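Long-range contact in mercuric reductase (Metallosphaera sedula, PDB 4YWO), which probably reduces mercuric ion to elemental mercury at the expense of NADPH, as a homodimeric flavoenzyme that carries FAD: residues Ile174-Leu187 and Val198-Asp212. Residues are numbered along the deposited sequence; the frame is centred on the assembly and turned at random.
Sequences IDSLAVIGGRALAL and VEVAILQRSPVLIPD. With FAD (flavin-adenine dinucleotide), chain B.
Val198 packs against Leu177 where strands 176-180 and 199-203 begin to pair in parallel, the two strands of a right-handed beta-alpha-beta unit whose crossover is helix 184-194. The unit belongs to the four-stranded parallel sheet of the second Rossmann-type domain, which in this family binds the nicotinamide nucleotide. A chi1 of 174° sets Val198 CG1 anti to the backbone N and turns it to Ser176 and Leu177, 3.9 Å from Leu177 CB, while CG2 meets Ile174 O at 3.6 Å. Leu203, at the other end, bonds through its backbone N to Val179 O (2.8 Å) and receives Gly181 N on its O. Beyond the strands, Gln204 lays its amide beside Gly182 CA, and NE2 is fixed by Val208 O at 2.9 Å. Leu185, on the crossover helix, turns to the flavin, CD2 3.8 Å from FAD C6. Arg183, at the N-cap position of that helix, stretches out from CG to NE; Pro211 lies against one guanidinium face near its rim, CG 3.9 Å from Arg183 NH1. At the edge NH1 forms a salt bridge to Asp212 OD2 at 2.7 Å, a weak, bent hydrogen bond with the two planes 44° apart, and a water joins NH1 to Asp212 N.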
loop_
_atom_site.group_PDB
_atom_site.type_symbol
_atom_site.label_atom_id
_atom_site.label_comp_id
_atom_site.label_asym_id
_atom_site.label_seq_id
_atom_site.Cartn_x
_atom_site.Cartn_y
_atom_site.Cartn_z
ATOM N N ILE A 174 15.741 11.162 -28.447
ATOM C CA ILE A 174 14.897 10.796 -29.572
ATOM C C ILE A 174 13.558 11.441 -29.522
ATOM O O ILE A 174 13.091 11.855 -28.419
ATOM C CB ILE A 174 14.746 9.231 -29.693
ATOM C CG1 ILE A 174 13.936 8.683 -28.528
ATOM C CG2 ILE A 174 16.096 8.520 -29.716
ATOM C CD1 ILE A 174 13.671 7.197 -28.539
ATOM N N ASP A 175 12.912 11.564 -30.670
ATOM C CA ASP A 175 11.537 12.074 -30.763
ATOM C C ASP A 175 10.419 11.075 -30.891
ATOM O O ASP A 175 9.255 11.431 -30.693
ATOM C CB ASP A 175 11.354 13.012 -31.963
ATOM C CG ASP A 175 12.327 14.202 -31.916
ATOM O OD1 ASP A 175 12.715 14.669 -30.803
ATOM O OD2 ASP A 175 12.700 14.667 -33.008
ATOM N N SER A 176 10.724 9.852 -31.338
ATOM C CA SER A 176 9.739 8.840 -31.639
ATOM C C SER A 176 10.363 7.503 -31.349
ATOM O O SER A 176 11.546 7.299 -31.519
ATOM C CB SER A 176 9.148 8.957 -33.042
ATOM O OG SER A 176 10.257 8.892 -33.958
ATOM N N LEU A 177 9.535 6.536 -30.917
ATOM C CA LEU A 177 9.905 5.217 -30.491
ATOM C C LEU A 177 8.870 4.196 -30.905
ATOM O O LEU A 177 7.686 4.379 -30.657
ATOM C CB LEU A 177 10.135 5.153 -28.959
ATOM C CG LEU A 177 10.586 3.840 -28.402
ATOM C CD1 LEU A 177 12.018 3.510 -28.812
ATOM C CD2 LEU A 177 10.529 3.852 -26.879
ATOM N N ALA A 178 9.299 3.147 -31.597
ATOM C CA ALA A 178 8.456 1.993 -31.857
ATOM C C ALA A 178 8.838 0.870 -30.926
ATOM O O ALA A 178 9.955 0.388 -30.904
ATOM C CB ALA A 178 8.505 1.552 -33.317
ATOM N N VAL A 179 7.852 0.451 -30.098
ATOM C CA VAL A 179 8.040 -0.644 -29.098
ATOM C C VAL A 179 7.463 -1.931 -29.628
ATOM O O VAL A 179 6.281 -1.958 -29.964
ATOM C CB VAL A 179 7.356 -0.272 -27.722
ATOM C CG1 VAL A 179 7.499 -1.433 -26.773
ATOM C CG2 VAL A 179 7.901 1.018 -27.222
ATOM N N ILE A 180 8.283 -2.943 -29.793
ATOM C CA ILE A 180 7.835 -4.226 -30.277
ATOM C C ILE A 180 7.573 -5.115 -29.095
ATOM O O ILE A 180 8.515 -5.554 -28.430
ATOM C CB ILE A 180 8.826 -4.875 -31.267
ATOM C CG1 ILE A 180 9.016 -3.955 -32.463
ATOM C CG2 ILE A 180 8.269 -6.182 -31.794
ATOM C CD1 ILE A 180 10.024 -4.536 -33.491
ATOM N N GLY A 181 6.273 -5.397 -28.853
ATOM C CA GLY A 181 5.858 -6.172 -27.711
ATOM C C GLY A 181 4.755 -5.515 -26.936
ATOM O O GLY A 181 4.468 -4.366 -27.104
ATOM N N GLY A 182 4.097 -6.248 -26.060
ATOM C CA GLY A 182 2.908 -5.733 -25.386
ATOM C C GLY A 182 2.642 -6.343 -24.000
ATOM O O GLY A 182 1.485 -6.370 -23.569
ATOM N N ARG A 183 3.693 -6.722 -23.278
ATOM C CA ARG A 183 3.538 -7.162 -21.905
ATOM C C ARG A 183 4.111 -6.089 -20.959
ATOM O O ARG A 183 4.268 -4.921 -21.343
ATOM C CB ARG A 183 4.160 -8.567 -21.713
ATOM C CG ARG A 183 3.514 -9.618 -22.618
ATOM C CD ARG A 183 3.895 -11.056 -22.270
ATOM N NE ARG A 183 3.569 -11.966 -23.390
ATOM C CZ ARG A 183 2.587 -12.881 -23.419
ATOM N NH1 ARG A 183 1.784 -13.098 -22.392
ATOM N NH2 ARG A 183 2.420 -13.607 -24.519
ATOM N N ALA A 184 4.510 -6.462 -19.761
ATOM C CA ALA A 184 4.839 -5.486 -18.696
ATOM C C ALA A 184 5.885 -4.494 -19.122
ATOM O O ALA A 184 5.763 -3.301 -18.896
ATOM C CB ALA A 184 5.358 -6.194 -17.462
ATOM N N LEU A 185 7.000 -4.979 -19.687
ATOM C CA LEU A 185 8.132 -4.062 -19.971
ATOM C C LEU A 185 7.756 -3.142 -21.063
ATOM O O LEU A 185 8.086 -1.938 -21.029
ATOM C CB LEU A 185 9.404 -4.772 -20.358
ATOM C CG LEU A 185 9.997 -5.556 -19.150
ATOM C CD1 LEU A 185 11.446 -5.994 -19.513
ATOM C CD2 LEU A 185 10.000 -4.895 -17.756
ATOM N N ALA A 186 7.004 -3.590 -22.089
ATOM C CA ALA A 186 6.515 -2.623 -23.063
ATOM C C ALA A 186 5.673 -1.508 -22.494
ATOM O O ALA A 186 5.796 -0.338 -22.899
ATOM C CB ALA A 186 5.715 -3.344 -24.141
ATOM N N LEU A 187 4.759 -1.858 -21.625
ATOM C CA LEU A 187 3.903 -0.876 -20.963
ATOM C C LEU A 187 4.738 0.127 -20.143
ATOM O O LEU A 187 4.455 1.350 -20.206
ATOM C CB LEU A 187 2.779 -1.518 -20.124
ATOM C CG LEU A 187 1.884 -2.474 -20.851
ATOM C CD1 LEU A 187 0.865 -2.995 -19.792
ATOM C CD2 LEU A 187 1.177 -1.966 -22.014
ATOM N N VAL A 198 8.193 11.877 -26.020
ATOM C CA VAL A 198 8.578 10.996 -27.138
ATOM C C VAL A 198 7.252 10.454 -27.648
ATOM O O VAL A 198 6.390 10.001 -26.854
ATOM C CB VAL A 198 9.531 9.837 -26.719
ATOM C CG1 VAL A 198 9.787 8.876 -27.851
ATOM C CG2 VAL A 198 10.822 10.389 -26.110
ATOM N N GLU A 199 7.063 10.439 -28.954
ATOM C CA GLU A 199 5.897 9.837 -29.615
ATOM C C GLU A 199 6.105 8.337 -29.703
ATOM O O GLU A 199 6.977 7.855 -30.425
ATOM C CB GLU A 199 5.742 10.388 -31.006
ATOM C CG GLU A 199 4.643 9.810 -31.846
ATOM C CD GLU A 199 4.847 10.213 -33.306
ATOM O OE1 GLU A 199 4.398 11.322 -33.645
ATOM O OE2 GLU A 199 5.511 9.462 -34.089
ATOM N N VAL A 200 5.311 7.576 -28.947
ATOM C CA VAL A 200 5.535 6.137 -28.848
ATOM C C VAL A 200 4.399 5.371 -29.498
ATOM O O VAL A 200 3.225 5.699 -29.333
ATOM C CB VAL A 200 5.643 5.704 -27.349
ATOM C CG1 VAL A 200 5.822 4.202 -27.204
ATOM C CG2 VAL A 200 6.684 6.458 -26.578
ATOM N N ALA A 201 4.777 4.339 -30.202
ATOM C CA ALA A 201 3.851 3.315 -30.653
ATOM C C ALA A 201 4.191 1.950 -30.146
ATOM O O ALA A 201 5.356 1.533 -30.207
ATOM C CB ALA A 201 3.790 3.226 -32.159
ATOM N N ILE A 202 3.188 1.222 -29.659
ATOM C CA ILE A 202 3.354 -0.174 -29.249
ATOM C C ILE A 202 2.804 -1.053 -30.347
ATOM O O ILE A 202 1.665 -0.849 -30.765
ATOM C CB ILE A 202 2.553 -0.473 -27.952
ATOM C CG1 ILE A 202 3.270 0.179 -26.760
ATOM C CG2 ILE A 202 2.401 -1.973 -27.741
ATOM C CD1 ILE A 202 2.410 0.164 -25.495
ATOM N N LEU A 203 3.583 -2.015 -30.802
ATOM C CA LEU A 203 3.179 -2.980 -31.824
ATOM C C LEU A 203 3.124 -4.373 -31.210
ATOM O O LEU A 203 4.160 -5.007 -30.889
ATOM C CB LEU A 203 4.224 -2.958 -32.944
ATOM C CG LEU A 203 4.488 -1.598 -33.553
ATOM C CD1 LEU A 203 5.687 -1.655 -34.586
ATOM C CD2 LEU A 203 3.295 -0.890 -34.094
ATOM N N GLN A 204 1.898 -4.847 -31.046
ATOM C CA GLN A 204 1.610 -6.056 -30.289
ATOM C C GLN A 204 0.979 -7.090 -31.231
ATOM O O GLN A 204 -0.035 -6.751 -31.839
ATOM C CB GLN A 204 0.639 -5.685 -29.180
ATOM C CG GLN A 204 -0.005 -6.840 -28.420
ATOM C CD GLN A 204 0.902 -7.714 -27.629
ATOM O OE1 GLN A 204 2.104 -7.892 -27.944
ATOM N NE2 GLN A 204 0.341 -8.388 -26.611
ATOM N N ARG A 205 1.493 -8.304 -31.220
ATOM C CA ARG A 205 0.941 -9.359 -32.113
ATOM C C ARG A 205 -0.403 -9.858 -31.650
ATOM O O ARG A 205 -1.343 -9.979 -32.437
ATOM C CB ARG A 205 1.918 -10.484 -32.263
ATOM C CG ARG A 205 1.536 -11.619 -33.230
ATOM C CD ARG A 205 2.604 -12.699 -32.959
ATOM N NE ARG A 205 2.788 -13.702 -34.001
ATOM C CZ ARG A 205 3.415 -13.503 -35.167
ATOM N NH1 ARG A 205 3.921 -12.309 -35.506
ATOM N NH2 ARG A 205 3.525 -14.517 -36.023
ATOM N N SER A 206 -0.508 -10.247 -30.377
ATOM C CA SER A 206 -1.789 -10.720 -29.844
ATOM C C SER A 206 -2.807 -9.587 -30.002
ATOM O O SER A 206 -2.377 -8.453 -30.185
ATOM C CB SER A 206 -1.586 -11.138 -28.385
ATOM O OG SER A 206 -0.548 -12.118 -28.322
ATOM N N PRO A 207 -4.148 -9.856 -29.988
ATOM C CA PRO A 207 -5.223 -8.899 -30.094
ATOM C C PRO A 207 -5.399 -7.938 -28.935
ATOM O O PRO A 207 -6.099 -6.980 -29.069
ATOM C CB PRO A 207 -6.502 -9.776 -30.136
ATOM C CG PRO A 207 -6.006 -11.137 -30.365
ATOM C CD PRO A 207 -4.616 -11.255 -29.869
ATOM N N VAL A 208 -4.725 -8.241 -27.806
ATOM C CA VAL A 208 -4.792 -7.342 -26.649
ATOM C C VAL A 208 -3.398 -7.285 -26.017
ATOM O O VAL A 208 -2.560 -8.129 -26.224
ATOM C CB VAL A 208 -5.812 -7.834 -25.588
ATOM C CG1 VAL A 208 -7.208 -7.835 -26.170
ATOM C CG2 VAL A 208 -5.435 -9.187 -25.024
ATOM N N LEU A 209 -3.222 -6.198 -25.269
ATOM C CA LEU A 209 -2.050 -6.080 -24.402
ATOM C C LEU A 209 -2.149 -7.072 -23.247
ATOM O O LEU A 209 -3.268 -7.407 -22.817
ATOM C CB LEU A 209 -2.023 -4.704 -23.874
ATOM C CG LEU A 209 -1.853 -3.525 -24.887
ATOM C CD1 LEU A 209 -1.938 -2.206 -24.206
ATOM C CD2 LEU A 209 -0.550 -3.648 -25.672
ATOM N N ILE A 210 -1.012 -7.442 -22.657
ATOM C CA ILE A 210 -0.944 -8.337 -21.537
ATOM C C ILE A 210 -1.981 -9.428 -21.551
ATOM O O ILE A 210 -2.836 -9.642 -20.675
ATOM C CB ILE A 210 -0.940 -7.589 -20.132
ATOM C CG1 ILE A 210 -2.112 -6.673 -19.989
ATOM C CG2 ILE A 210 0.381 -6.863 -19.921
ATOM C CD1 ILE A 210 -2.183 -5.969 -18.600
ATOM N N PRO A 211 -1.885 -10.297 -22.590
ATOM C CA PRO A 211 -2.992 -11.265 -22.776
ATOM C C PRO A 211 -3.014 -12.391 -21.820
ATOM O O PRO A 211 -3.990 -13.105 -21.754
ATOM C CB PRO A 211 -2.659 -11.824 -24.219
ATOM C CG PRO A 211 -1.219 -11.642 -24.356
ATOM C CD PRO A 211 -0.938 -10.298 -23.718
ATOM N N ASP A 212 -2.016 -12.553 -20.975
ATOM C CA ASP A 212 -2.122 -13.549 -19.908
ATOM C C ASP A 212 -2.623 -12.992 -18.548
ATOM O O ASP A 212 -2.695 -13.747 -17.586
ATOM C CB ASP A 212 -0.783 -14.192 -19.748
ATOM C CG ASP A 212 -0.406 -15.066 -21.031
ATOM O OD1 ASP A 212 -1.341 -15.476 -21.771
ATOM O OD2 ASP A 212 0.770 -15.342 -21.298
HETATM P PA FAD B . 20.416 -12.531 -13.131
HETATM O O1A FAD B . 20.414 -11.462 -12.065
HETATM O O2A FAD B . 20.558 -12.144 -14.584
HETATM O O5B FAD B . 21.572 -13.593 -12.777
HETATM C C5B FAD B . 22.522 -13.986 -13.766
HETATM C C4B FAD B . 23.901 -13.466 -13.379
HETATM O O4B FAD B . 24.841 -14.544 -13.380
HETATM C C3B FAD B . 24.392 -12.418 -14.365
HETATM O O3B FAD B . 24.626 -11.179 -13.688
HETATM C C2B FAD B . 25.689 -12.950 -14.939
HETATM O O2B FAD B . 26.763 -12.055 -14.635
HETATM C C1B FAD B . 25.929 -14.297 -14.276
HETATM N N9A FAD B . 25.981 -15.362 -15.308
HETATM C C8A FAD B . 25.056 -15.580 -16.261
HETATM N N7A FAD B . 25.401 -16.631 -17.048
HETATM C C5A FAD B . 26.576 -17.105 -16.595
HETATM C C6A FAD B . 27.501 -18.201 -16.969
HETATM N N6A FAD B . 27.229 -19.023 -18.012
HETATM N N1A FAD B . 28.625 -18.355 -16.234
HETATM C C2A FAD B . 28.906 -17.546 -15.195
HETATM N N3A FAD B . 28.113 -16.533 -14.801
HETATM C C4A FAD B . 26.955 -16.265 -15.448
HETATM N N1 FAD B . 11.425 -7.862 -11.364
HETATM C C2 FAD B . 10.681 -7.412 -10.323
HETATM O O2 FAD B . 10.361 -8.217 -9.421
HETATM N N3 FAD B . 10.274 -6.134 -10.220
HETATM C C4 FAD B . 10.574 -5.212 -11.142
HETATM O O4 FAD B . 10.180 -4.031 -11.018
HETATM C C4X FAD B . 11.385 -5.622 -12.314
HETATM N N5 FAD B . 11.730 -4.751 -13.288
HETATM C C5X FAD B . 12.472 -5.157 -14.346
HETATM C C6 FAD B . 12.815 -4.244 -15.336
HETATM C C7 FAD B . 13.576 -4.652 -16.426
HETATM C C7M FAD B . 13.947 -3.660 -17.498
HETATM C C8 FAD B . 14.024 -6.065 -16.535
HETATM C C8M FAD B . 14.848 -6.504 -17.717
HETATM C C9 FAD B . 13.683 -6.982 -15.548
HETATM C C9A FAD B . 12.923 -6.574 -14.458
HETATM N N10 FAD B . 12.572 -7.496 -13.453
HETATM C C10 FAD B . 11.801 -7.041 -12.367
HETATM C "C1'" FAD B . 12.999 -8.895 -13.534
HETATM C "C2'" FAD B . 14.176 -9.122 -12.593
HETATM O "O2'" FAD B . 15.188 -8.142 -12.847
HETATM C "C3'" FAD B . 14.762 -10.517 -12.778
HETATM O "O3'" FAD B . 13.716 -11.491 -12.682
HETATM C "C4'" FAD B . 15.824 -10.807 -11.725
HETATM O "O4'" FAD B . 16.956 -9.958 -11.942
HETATM C "C5'" FAD B . 16.265 -12.265 -11.780
HETATM O "O5'" FAD B . 17.574 -12.388 -11.228
HETATM P P FAD B . 18.460 -13.701 -11.512
HETATM O O1P FAD B . 19.598 -13.725 -10.518
HETATM O O2P FAD B . 17.530 -14.885 -11.621
HETATM O O3P FAD B . 19.073 -13.405 -12.970
HETATM O O HOH W 1 0.797 -11.100 -20.502
#